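Local coordinates for protein MHP1 (Microbacterium liquefaciens, PDB 2JLN) that mediates the sodium-dependent binding and uptake of 5-aryl-substituted hydantoins across the membrane, as a member of the nucleobase-cation-symport-1 family, at residues 401-405 against 448-452; 152-157 against 311-315; 19-25 against 463-469. Residue numbers count along the deposited sequence, not the author numbering.

Interaction 1 of 3, residues 401-405 against 448-452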
loop_
_atom_site.group_PDB
_atom_site.type_symbol
_atom_site.label_atom_id
_atom_site.label_comp_id
_atom_site.label_asym_id
_atom_site.label_seq_id
_atom_site.Cartn_x
_atom_site.Cartn_y
_atom_site.Cartn_z
ATOM N N TYR A 401 -21.102 -12.231 -13.540
ATOM C CA TYR A 401 -20.314 -12.258 -12.288
ATOM C C TYR A 401 -21.188 -12.436 -11.039
ATOM O O TYR A 401 -20.742 -12.180 -9.919
ATOM C CB TYR A 401 -19.484 -10.983 -12.134
ATOM C CG TYR A 401 -18.538 -10.758 -13.278
ATOM C CD1 TYR A 401 -18.491 -9.535 -13.935
ATOM C CD2 TYR A 401 -17.704 -11.779 -13.725
ATOM C CE1 TYR A 401 -17.634 -9.334 -15.002
ATOM C CE2 TYR A 401 -16.837 -11.587 -14.784
ATOM C CZ TYR A 401 -16.812 -10.360 -15.421
ATOM O OH TYR A 401 -15.967 -10.156 -16.485
ATOM N N THR A 402 -22.433 -12.870 -11.233
ATOM C CA THR A 402 -23.373 -12.984 -10.128
ATOM C C THR A 402 -23.252 -14.343 -9.464
ATOM O O THR A 402 -23.451 -14.448 -8.260
ATOM C CB THR A 402 -24.846 -12.734 -10.555
ATOM O OG1 THR A 402 -24.939 -11.582 -11.394
ATOM C CG2 THR A 402 -25.687 -12.458 -9.347
ATOM N N TYR A 403 -22.909 -15.371 -10.242
ATOM C CA TYR A 403 -22.820 -16.752 -9.746
ATOM C C TYR A 403 -24.059 -17.156 -8.940
ATOM O O TYR A 403 -25.185 -16.865 -9.344
ATOM C CB TYR A 403 -21.548 -16.956 -8.927
ATOM C CG TYR A 403 -20.287 -16.557 -9.667
ATOM C CD1 TYR A 403 -19.730 -15.292 -9.487
ATOM C CD2 TYR A 403 -19.657 -17.434 -10.553
ATOM C CE1 TYR A 403 -18.594 -14.911 -10.164
ATOM C CE2 TYR A 403 -18.519 -17.061 -11.230
ATOM C CZ TYR A 403 -17.993 -15.796 -11.026
ATOM O OH TYR A 403 -16.855 -15.401 -11.675
ATOM N N TRP A 404 -23.860 -17.817 -7.805
ATOM C CA TRP A 404 -24.982 -18.241 -6.965
ATOM C C TRP A 404 -25.524 -17.077 -6.142
ATOM O O TRP A 404 -25.081 -16.830 -5.029
ATOM C CB TRP A 404 -24.578 -19.387 -6.026
ATOM C CG TRP A 404 -24.278 -20.678 -6.702
ATOM C CD1 TRP A 404 -25.168 -21.625 -7.081
ATOM C CD2 TRP A 404 -22.984 -21.177 -7.063
ATOM N NE1 TRP A 404 -24.514 -22.691 -7.667
ATOM C CE2 TRP A 404 -23.172 -22.431 -7.673
ATOM C CE3 TRP A 404 -21.686 -20.688 -6.928
ATOM C CZ2 TRP A 404 -22.122 -23.188 -8.151
ATOM C CZ3 TRP A 404 -20.636 -21.454 -7.415
ATOM C CH2 TRP A 404 -20.863 -22.686 -8.018
ATOM N N ARG A 405 -26.479 -16.349 -6.691
ATOM C CA ARG A 405 -27.135 -15.286 -5.934
ATOM C C ARG A 405 -26.145 -14.238 -5.376
ATOM O O ARG A 405 -26.335 -13.704 -4.269
ATOM C CB ARG A 405 -27.977 -15.897 -4.812
ATOM C CG ARG A 405 -29.421 -15.397 -4.790
ATOM C CD ARG A 405 -30.254 -16.075 -3.705
ATOM N NE ARG A 405 -31.356 -15.223 -3.249
ATOM C CZ ARG A 405 -32.110 -15.478 -2.179
ATOM N NH1 ARG A 405 -31.887 -16.566 -1.444
ATOM N NH2 ARG A 405 -33.094 -14.646 -1.844
ATOM N N VAL A 448 -16.614 -24.461 -12.186
ATOM C CA VAL A 448 -17.698 -23.490 -12.104
ATOM C C VAL A 448 -18.166 -23.053 -13.503
ATOM O O VAL A 448 -19.318 -22.630 -13.688
ATOM C CB VAL A 448 -17.245 -22.268 -11.300
ATOM C CG1 VAL A 448 -18.224 -21.122 -11.421
ATOM C CG2 VAL A 448 -17.083 -22.656 -9.866
ATOM N N ALA A 449 -17.264 -23.172 -14.482
ATOM C CA ALA A 449 -17.514 -22.694 -15.844
ATOM C C ALA A 449 -18.475 -23.601 -16.622
ATOM O O ALA A 449 -18.942 -23.237 -17.698
ATOM C CB ALA A 449 -16.201 -22.515 -16.598
ATOM N N LYS A 450 -18.758 -24.779 -16.071
ATOM C CA LYS A 450 -19.696 -25.712 -16.663
ATOM C C LYS A 450 -21.113 -25.306 -16.280
ATOM O O LYS A 450 -22.094 -25.788 -16.853
ATOM C CB LYS A 450 -19.438 -27.110 -16.127
ATOM C CG LYS A 450 -18.349 -27.913 -16.817
ATOM C CD LYS A 450 -18.494 -29.375 -16.374
ATOM C CE LYS A 450 -17.199 -30.190 -16.448
ATOM N NZ LYS A 450 -17.316 -31.470 -15.649
ATOM N N THR A 451 -21.219 -24.429 -15.292
ATOM C CA THR A 451 -22.507 -23.979 -14.795
ATOM C C THR A 451 -22.765 -22.519 -15.133
ATOM O O THR A 451 -23.900 -22.148 -15.413
ATOM C CB THR A 451 -22.555 -24.109 -13.297
ATOM O OG1 THR A 451 -22.465 -25.498 -12.946
ATOM C CG2 THR A 451 -23.824 -23.471 -12.731
ATOM N N PHE A 452 -21.716 -21.692 -15.095
ATOM C CA PHE A 452 -21.826 -20.251 -15.339
ATOM C C PHE A 452 -20.852 -19.867 -16.425
ATOM O O PHE A 452 -19.810 -20.487 -16.540
ATOM C CB PHE A 452 -21.432 -19.491 -14.093
ATOM C CG PHE A 452 -22.334 -19.710 -12.937
ATOM C CD1 PHE A 452 -21.900 -20.429 -11.834
ATOM C CD2 PHE A 452 -23.605 -19.185 -12.937
ATOM C CE1 PHE A 452 -22.728 -20.623 -10.733
ATOM C CE2 PHE A 452 -24.448 -19.368 -11.858
ATOM C CZ PHE A 452 -24.007 -20.081 -10.747
#
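Three aromatic side chains, all with chi1 in the m well, build this contact, and none of its cross-segment links is a hydrogen bond. The Phe452 ring is the middle member. Its face receives the edge of Tyr403 (centroids 5.7 Å apart, planes at 78°), while its own edge meets the face of the Trp404 six-membered ring (4.9 Å, 89°), giving two T-shaped pairs in succession. Tyr403 CA also lies 3.8 Å from the Phe452 centroid, 17° off the ring normal, a CH-pi contact. Trp404 is the centre of an inverse gamma turn, closed by a weak bond from Arg405 N to Tyr403 O (3.0 Å). Val448, in the t rotamer, fills in beside the rings: CG1 is 4.1 Å from Tyr403 CD2 and CG2 4.2 Å from Trp404 CH2. The Tyr403 hydroxyl bonds to Met96 O. The cluster joins the loop preceding helix 409-423 to the last residue of helix 429-448 and the following loop, with Trp404 and Val448 touching Val410 of helix 409-423.

Interaction 2 of 3, residues 152-157 against 311-315. With NA (sodium ion), chain B.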
loop_
_atom_site.group_PDB
_atom_site.type_symbol
_atom_site.label_atom_id
_atom_site.label_comp_id
_atom_site.label_asym_id
_atom_site.label_seq_id
_atom_site.Cartn_x
_atom_site.Cartn_y
_atom_site.Cartn_z
ATOM N N ILE A 152 -7.185 17.504 8.599
ATOM C CA ILE A 152 -6.365 18.078 7.514
ATOM C C ILE A 152 -6.149 17.089 6.360
ATOM O O ILE A 152 -6.191 17.460 5.180
ATOM C CB ILE A 152 -5.005 18.618 8.021
ATOM C CG1 ILE A 152 -5.198 19.967 8.714
ATOM C CG2 ILE A 152 -4.009 18.791 6.878
ATOM C CD1 ILE A 152 -4.241 20.162 9.881
ATOM N N GLN A 153 -5.937 15.827 6.721
ATOM C CA GLN A 153 -5.773 14.762 5.744
ATOM C C GLN A 153 -7.032 14.555 4.909
ATOM O O GLN A 153 -6.960 14.420 3.691
ATOM C CB GLN A 153 -5.398 13.458 6.446
ATOM C CG GLN A 153 -4.118 13.534 7.235
ATOM C CD GLN A 153 -3.839 12.254 7.970
ATOM O OE1 GLN A 153 -3.236 11.340 7.420
ATOM N NE2 GLN A 153 -4.288 12.170 9.221
ATOM N N VAL A 154 -8.182 14.510 5.573
ATOM C CA VAL A 154 -9.453 14.371 4.882
ATOM C C VAL A 154 -9.630 15.448 3.803
ATOM O O VAL A 154 -10.046 15.151 2.674
ATOM C CB VAL A 154 -10.614 14.447 5.870
ATOM C CG1 VAL A 154 -11.895 14.735 5.161
ATOM C CG2 VAL A 154 -10.705 13.155 6.634
ATOM N N VAL A 155 -9.300 16.694 4.145
ATOM C CA VAL A 155 -9.542 17.808 3.232
ATOM C C VAL A 155 -8.546 17.810 2.054
ATOM O O VAL A 155 -8.910 18.112 0.915
ATOM C CB VAL A 155 -9.635 19.191 3.977
ATOM C CG1 VAL A 155 -10.125 20.244 3.046
ATOM C CG2 VAL A 155 -10.603 19.130 5.152
ATOM N N THR A 156 -7.299 17.435 2.298
ATOM C CA THR A 156 -6.372 17.259 1.180
ATOM C C THR A 156 -6.627 16.011 0.346
ATOM O O THR A 156 -6.209 15.953 -0.805
ATOM C CB THR A 156 -4.903 17.206 1.614
ATOM O OG1 THR A 156 -4.728 16.213 2.641
ATOM C CG2 THR A 156 -4.435 18.580 2.068
ATOM N N THR A 157 -7.276 15.007 0.920
ATOM C CA THR A 157 -7.630 13.802 0.169
ATOM C C THR A 157 -8.859 13.989 -0.753
ATOM O O THR A 157 -9.003 13.268 -1.741
ATOM C CB THR A 157 -7.860 12.633 1.109
ATOM O OG1 THR A 157 -6.691 12.461 1.901
ATOM C CG2 THR A 157 -8.107 11.375 0.348
ATOM N N TRP A 311 2.353 12.536 5.905
ATOM C CA TRP A 311 1.393 13.079 4.972
ATOM C C TRP A 311 1.609 12.489 3.589
ATOM O O TRP A 311 0.683 12.435 2.797
ATOM C CB TRP A 311 1.609 14.580 4.879
ATOM C CG TRP A 311 0.371 15.338 4.807
ATOM C CD1 TRP A 311 -0.858 14.880 4.421
ATOM C CD2 TRP A 311 0.212 16.713 5.113
ATOM N NE1 TRP A 311 -1.778 15.895 4.475
ATOM C CE2 TRP A 311 -1.144 17.034 4.899
ATOM C CE3 TRP A 311 1.082 17.707 5.555
ATOM C CZ2 TRP A 311 -1.648 18.310 5.112
ATOM C CZ3 TRP A 311 0.587 18.966 5.766
ATOM C CH2 TRP A 311 -0.773 19.260 5.549
ATOM N N SER A 312 2.842 12.079 3.288
ATOM C CA SER A 312 3.171 11.529 1.978
ATOM C C SER A 312 2.861 10.041 1.905
ATOM O O SER A 312 3.001 9.434 0.844
ATOM C CB SER A 312 4.634 11.782 1.643
ATOM O OG SER A 312 5.369 11.945 2.831
ATOM N N THR A 313 2.433 9.459 3.029
ATOM C CA THR A 313 2.145 8.030 3.083
ATOM C C THR A 313 0.705 7.684 3.496
ATOM O O THR A 313 0.007 6.946 2.790
ATOM C CB THR A 313 3.142 7.298 3.990
ATOM O OG1 THR A 313 4.435 7.314 3.376
ATOM C CG2 THR A 313 2.726 5.869 4.184
ATOM N N ASN A 314 0.256 8.208 4.632
ATOM C CA ASN A 314 -1.077 7.883 5.139
ATOM C C ASN A 314 -2.236 7.960 4.115
ATOM O O ASN A 314 -2.830 6.928 3.795
ATOM C CB ASN A 314 -1.389 8.707 6.385
ATOM C CG ASN A 314 -2.423 8.055 7.261
ATOM O OD1 ASN A 314 -2.557 6.833 7.265
ATOM N ND2 ASN A 314 -3.172 8.865 8.007
ATOM N N PRO A 315 -2.565 9.171 3.598
ATOM C CA PRO A 315 -3.673 9.301 2.642
ATOM C C PRO A 315 -3.653 8.236 1.547
ATOM O O PRO A 315 -4.590 7.441 1.387
ATOM C CB PRO A 315 -3.403 10.670 2.011
ATOM C CG PRO A 315 -2.885 11.437 3.140
ATOM C CD PRO A 315 -1.889 10.469 3.754
HETATM NA NA NA B . 5.936 9.626 3.675
#
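A hydrogen bond between two side-chain amides, unusually short at 2.5 Å in this 2.85 Å structure, is the striking feature here: Asn314 ND2 donates to Gln153 OE1 with an N-H...O angle of 156°. Gln153 reaches it through an extended chi2 (177°). Asn314 starts helix 314-329, directly after Ser312 and Thr313, the break from helix 296-311 within transmembrane helix 8, which here packs on transmembrane helix 4 (142-157) of this APC-clan transporter. The two residues of the break carry sodium ligands and face the other way: Ser312 OG is 2.5 Å and Thr313 OG1 2.8 Å from NA; Ala38, Ile41 and Ala309 complete the site. Pro315 packs against helix 142-157, its CB 3.7 Å from Thr157 OG1. That hydroxyl is turned back to its own helix, donating to Gln153 O at 2.7 Å. At the other end of segment 311-315, Trp311 NE1 makes a weak hydrogen bond to Thr156 OG1 (3.5 Å, 151°). Gln153 NE2 bonds to Thr122 of helix 104-137, and Asn314 OD1 accepts from ND2 of Asn318, a probable substrate-binding residue. The hydrogen bonding is thus between uncharged groups, with Pro315 packing beside it. Each amide uses both its oxygen and its nitrogen, a pattern consistent with the modelled orientations, and the bonds run from helix 142-157 to Asn318 by way of Asn314, which directly follows the sodium ligand Thr313.

Interaction 3 of 3, residues 19-25 against 463-469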
loop_
_atom_site.group_PDB
_atom_site.type_symbol
_atom_site.label_atom_id
_atom_site.label_comp_id
_atom_site.label_asym_id
_atom_site.label_seq_id
_atom_site.Cartn_x
_atom_site.Cartn_y
_atom_site.Cartn_z
ATOM N N PRO A 19 -15.287 3.605 -14.335
ATOM C CA PRO A 19 -13.945 3.495 -14.917
ATOM C C PRO A 19 -13.396 4.881 -15.273
ATOM O O PRO A 19 -14.155 5.821 -15.488
ATOM C CB PRO A 19 -14.183 2.660 -16.170
ATOM C CG PRO A 19 -15.382 1.867 -15.845
ATOM C CD PRO A 19 -16.248 2.714 -15.002
ATOM N N THR A 20 -12.083 5.010 -15.324
ATOM C CA THR A 20 -11.462 6.307 -15.447
ATOM C C THR A 20 -10.991 6.439 -16.864
ATOM O O THR A 20 -10.123 5.670 -17.304
ATOM C CB THR A 20 -10.273 6.444 -14.454
ATOM O OG1 THR A 20 -10.793 6.547 -13.115
ATOM C CG2 THR A 20 -9.399 7.665 -14.768
ATOM N N ARG A 21 -11.566 7.423 -17.564
ATOM C CA ARG A 21 -11.356 7.634 -18.997
ATOM C C ARG A 21 -9.942 8.008 -19.389
ATOM O O ARG A 21 -9.267 8.727 -18.637
ATOM C CB ARG A 21 -12.311 8.690 -19.509
ATOM C CG ARG A 21 -13.730 8.280 -19.340
ATOM C CD ARG A 21 -14.681 8.893 -20.352
ATOM N NE ARG A 21 -16.036 8.509 -19.993
ATOM C CZ ARG A 21 -16.793 7.723 -20.732
ATOM N NH1 ARG A 21 -16.337 7.296 -21.888
ATOM N NH2 ARG A 21 -18.002 7.393 -20.322
ATOM N N TYR A 22 -9.531 7.512 -20.579
ATOM C CA TYR A 22 -8.209 7.765 -21.194
ATOM C C TYR A 22 -7.861 9.249 -21.129
ATOM O O TYR A 22 -6.775 9.654 -20.710
ATOM C CB TYR A 22 -8.153 7.314 -22.666
ATOM C CG TYR A 22 -8.452 5.846 -22.936
ATOM C CD1 TYR A 22 -7.818 4.834 -22.235
ATOM C CD2 TYR A 22 -9.346 5.482 -23.916
ATOM C CE1 TYR A 22 -8.085 3.513 -22.498
ATOM C CE2 TYR A 22 -9.616 4.172 -24.184
ATOM C CZ TYR A 22 -8.988 3.186 -23.477
ATOM O OH TYR A 22 -9.295 1.873 -23.770
ATOM N N ALA A 23 -8.812 10.065 -21.540
ATOM C CA ALA A 23 -8.610 11.487 -21.490
ATOM C C ALA A 23 -8.525 11.989 -20.059
ATOM O O ALA A 23 -7.939 13.035 -19.841
ATOM C CB ALA A 23 -9.702 12.218 -22.256
ATOM N N GLU A 24 -9.091 11.279 -19.087
ATOM C CA GLU A 24 -9.008 11.744 -17.696
ATOM C C GLU A 24 -7.678 11.361 -16.951
ATOM O O GLU A 24 -7.473 11.715 -15.783
ATOM C CB GLU A 24 -10.233 11.273 -16.893
ATOM C CG GLU A 24 -11.578 11.527 -17.557
ATOM C CD GLU A 24 -12.804 10.766 -16.894
ATOM O OE1 GLU A 24 -13.952 11.309 -16.992
ATOM O OE2 GLU A 24 -12.647 9.640 -16.304
ATOM N N ARG A 25 -6.768 10.649 -17.606
ATOM C CA ARG A 25 -5.607 10.120 -16.878
ATOM C C ARG A 25 -4.483 11.156 -16.672
ATOM O O ARG A 25 -4.239 11.968 -17.540
ATOM C CB ARG A 25 -5.094 8.847 -17.562
ATOM C CG ARG A 25 -6.203 7.844 -17.903
ATOM C CD ARG A 25 -6.287 6.716 -16.895
ATOM N NE ARG A 25 -7.297 5.716 -17.224
ATOM C CZ ARG A 25 -7.026 4.495 -17.675
ATOM N NH1 ARG A 25 -5.775 4.095 -17.882
ATOM N NH2 ARG A 25 -8.023 3.667 -17.926
ATOM N N GLU A 463 -15.300 -0.195 -24.568
ATOM C CA GLU A 463 -14.614 1.001 -24.995
ATOM C C GLU A 463 -15.536 2.203 -24.863
ATOM O O GLU A 463 -15.086 3.350 -24.807
ATOM C CB GLU A 463 -14.098 0.816 -26.411
ATOM C CG GLU A 463 -12.974 -0.202 -26.512
ATOM C CD GLU A 463 -11.649 0.349 -26.006
ATOM O OE1 GLU A 463 -11.491 1.589 -25.970
ATOM O OE2 GLU A 463 -10.756 -0.455 -25.645
ATOM N N ASP A 464 -16.833 1.924 -24.779
ATOM C CA ASP A 464 -17.821 2.948 -24.469
ATOM C C ASP A 464 -17.533 3.604 -23.126
ATOM O O ASP A 464 -17.682 4.810 -22.994
ATOM C CB ASP A 464 -19.224 2.347 -24.415
ATOM C CG ASP A 464 -19.841 2.124 -25.789
ATOM O OD1 ASP A 464 -19.215 2.453 -26.826
ATOM O OD2 ASP A 464 -20.980 1.605 -25.812
ATOM N N TYR A 465 -17.147 2.809 -22.127
ATOM C CA TYR A 465 -16.816 3.330 -20.790
ATOM C C TYR A 465 -15.587 4.244 -20.725
ATOM O O TYR A 465 -15.493 5.110 -19.848
ATOM C CB TYR A 465 -16.609 2.182 -19.809
ATOM C CG TYR A 465 -17.872 1.484 -19.443
ATOM C CD1 TYR A 465 -18.372 0.480 -20.235
ATOM C CD2 TYR A 465 -18.581 1.849 -18.308
ATOM C CE1 TYR A 465 -19.547 -0.155 -19.900
ATOM C CE2 TYR A 465 -19.756 1.223 -17.961
ATOM C CZ TYR A 465 -20.237 0.215 -18.757
ATOM O OH TYR A 465 -21.410 -0.429 -18.442
ATOM N N LEU A 466 -14.649 4.043 -21.647
ATOM C CA LEU A 466 -13.382 4.764 -21.631
ATOM C C LEU A 466 -13.205 5.854 -22.691
ATOM O O LEU A 466 -12.701 6.943 -22.374
ATOM C CB LEU A 466 -12.235 3.776 -21.757
ATOM C CG LEU A 466 -12.374 2.775 -20.651
ATOM C CD1 LEU A 466 -11.322 1.690 -20.817
ATOM C CD2 LEU A 466 -12.235 3.562 -19.356
ATOM N N ARG A 467 -13.564 5.571 -23.943
ATOM C CA ARG A 467 -13.207 6.497 -25.013
ATOM C C ARG A 467 -13.963 7.798 -24.807
ATOM O O ARG A 467 -14.925 7.834 -24.047
ATOM C CB ARG A 467 -13.503 5.907 -26.380
ATOM C CG ARG A 467 -14.908 6.238 -26.842
ATOM C CD ARG A 467 -15.293 5.500 -28.118
ATOM N NE ARG A 467 -16.733 5.559 -28.351
ATOM C CZ ARG A 467 -17.454 4.522 -28.776
ATOM N NH1 ARG A 467 -16.873 3.327 -28.996
ATOM N NH2 ARG A 467 -18.764 4.675 -28.965
ATOM N N PRO A 468 -13.499 8.882 -25.448
ATOM C CA PRO A 468 -14.127 10.215 -25.393
ATOM C C PRO A 468 -15.575 10.299 -25.921
ATOM O O PRO A 468 -15.952 9.667 -26.927
ATOM C CB PRO A 468 -13.176 11.086 -26.233
ATOM C CG PRO A 468 -12.275 10.097 -26.966
ATOM C CD PRO A 468 -12.147 8.961 -26.021
ATOM N N ILE A 469 -16.373 11.091 -25.204
ATOM C CA ILE A 469 -17.808 11.230 -25.457
ATOM C C ILE A 469 -18.116 12.553 -26.182
ATOM O O ILE A 469 -17.529 13.600 -25.862
ATOM C CB ILE A 469 -18.630 11.133 -24.126
ATOM C CG1 ILE A 469 -18.998 9.677 -23.819
ATOM C CG2 ILE A 469 -19.895 11.997 -24.187
ATOM C CD1 ILE A 469 -20.007 9.535 -22.693
#
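Pro19 opens the contact with its ring against apolar groups, CB 3.8 Å from Leu466 CD2 and CG 4.0 Å from Tyr465 CD2. Thr20 turns its CA-to-CB bond away, and its carbonyl O merely packs 3.6 Å from Leu466 CD2. Arg21, with the largest covered area (114 Å²), comes closest in the backbone, its CA 4.4 Å from that of Leu466. Its extended side chain (chi2 and chi3 both t) places the guanidinium among main-chain carbonyls: Arg21 NH1 bonds to Asp464 O at 3.0 Å (152°) and weakly to Arg467 O at 2.6 Å (124°). Tyr465 O sits over one guanidinium face, 3.0 Å from Arg21 CZ, at angles too poor for hydrogen bonding, and Ile469 CD1 covers the opposite face, 3.8 Å from Arg21 NH2. Tyr22 begins the 3-10 segment 22-24. Leu466 CB lies over its face in a CH-pi contact, 3.9 Å from the centroid and 23° off the normal, while Tyr22 OH donates to Glu463 OE1 at 3.1 Å; Arg85 meets both this hydroxyl and, by a salt bridge, Glu463 OE2. Glu24 OE2 accepts from Arg21 N (2.8 Å). Arg25 folds its guanidinium back on the segment, donating from NE (2.8 Å) and NH2 (3.0 Å) to Thr20 O; its NH1 goes to Ile84 O and Cys234 O. The contact joins the chain leading into helix 29-40 to the short, weakly bonded helix 462-466 near the end of the modelled chain, with helix 81-86 meeting Glu463 and Leu466, and Leu391 of helix 391-394 touching Pro19 and Tyr465.

All three contacts are partly buried, but interaction 2 is central, its centre about 14 Å from the centre of the chain, whereas interactions 1 and 3 are peripheral, at about 31 and 25 Å. Only interaction 2 includes sodium ligands, and it relies on neutral amide and hydroxyl bonds within the transmembrane helices. The other two lie away from the sodium and substrate sites: interaction 1 is purely aromatic and apolar, whereas interaction 3, with the largest buried surface (543 Å² against 253 and 288 Å²), mixes guanidinium-carbonyl bonding with apolar packing. The nearest atoms of 1 and 3 stay about 10 Å apart. Along the chain, interaction 3 encloses the other two, which follow one another in series.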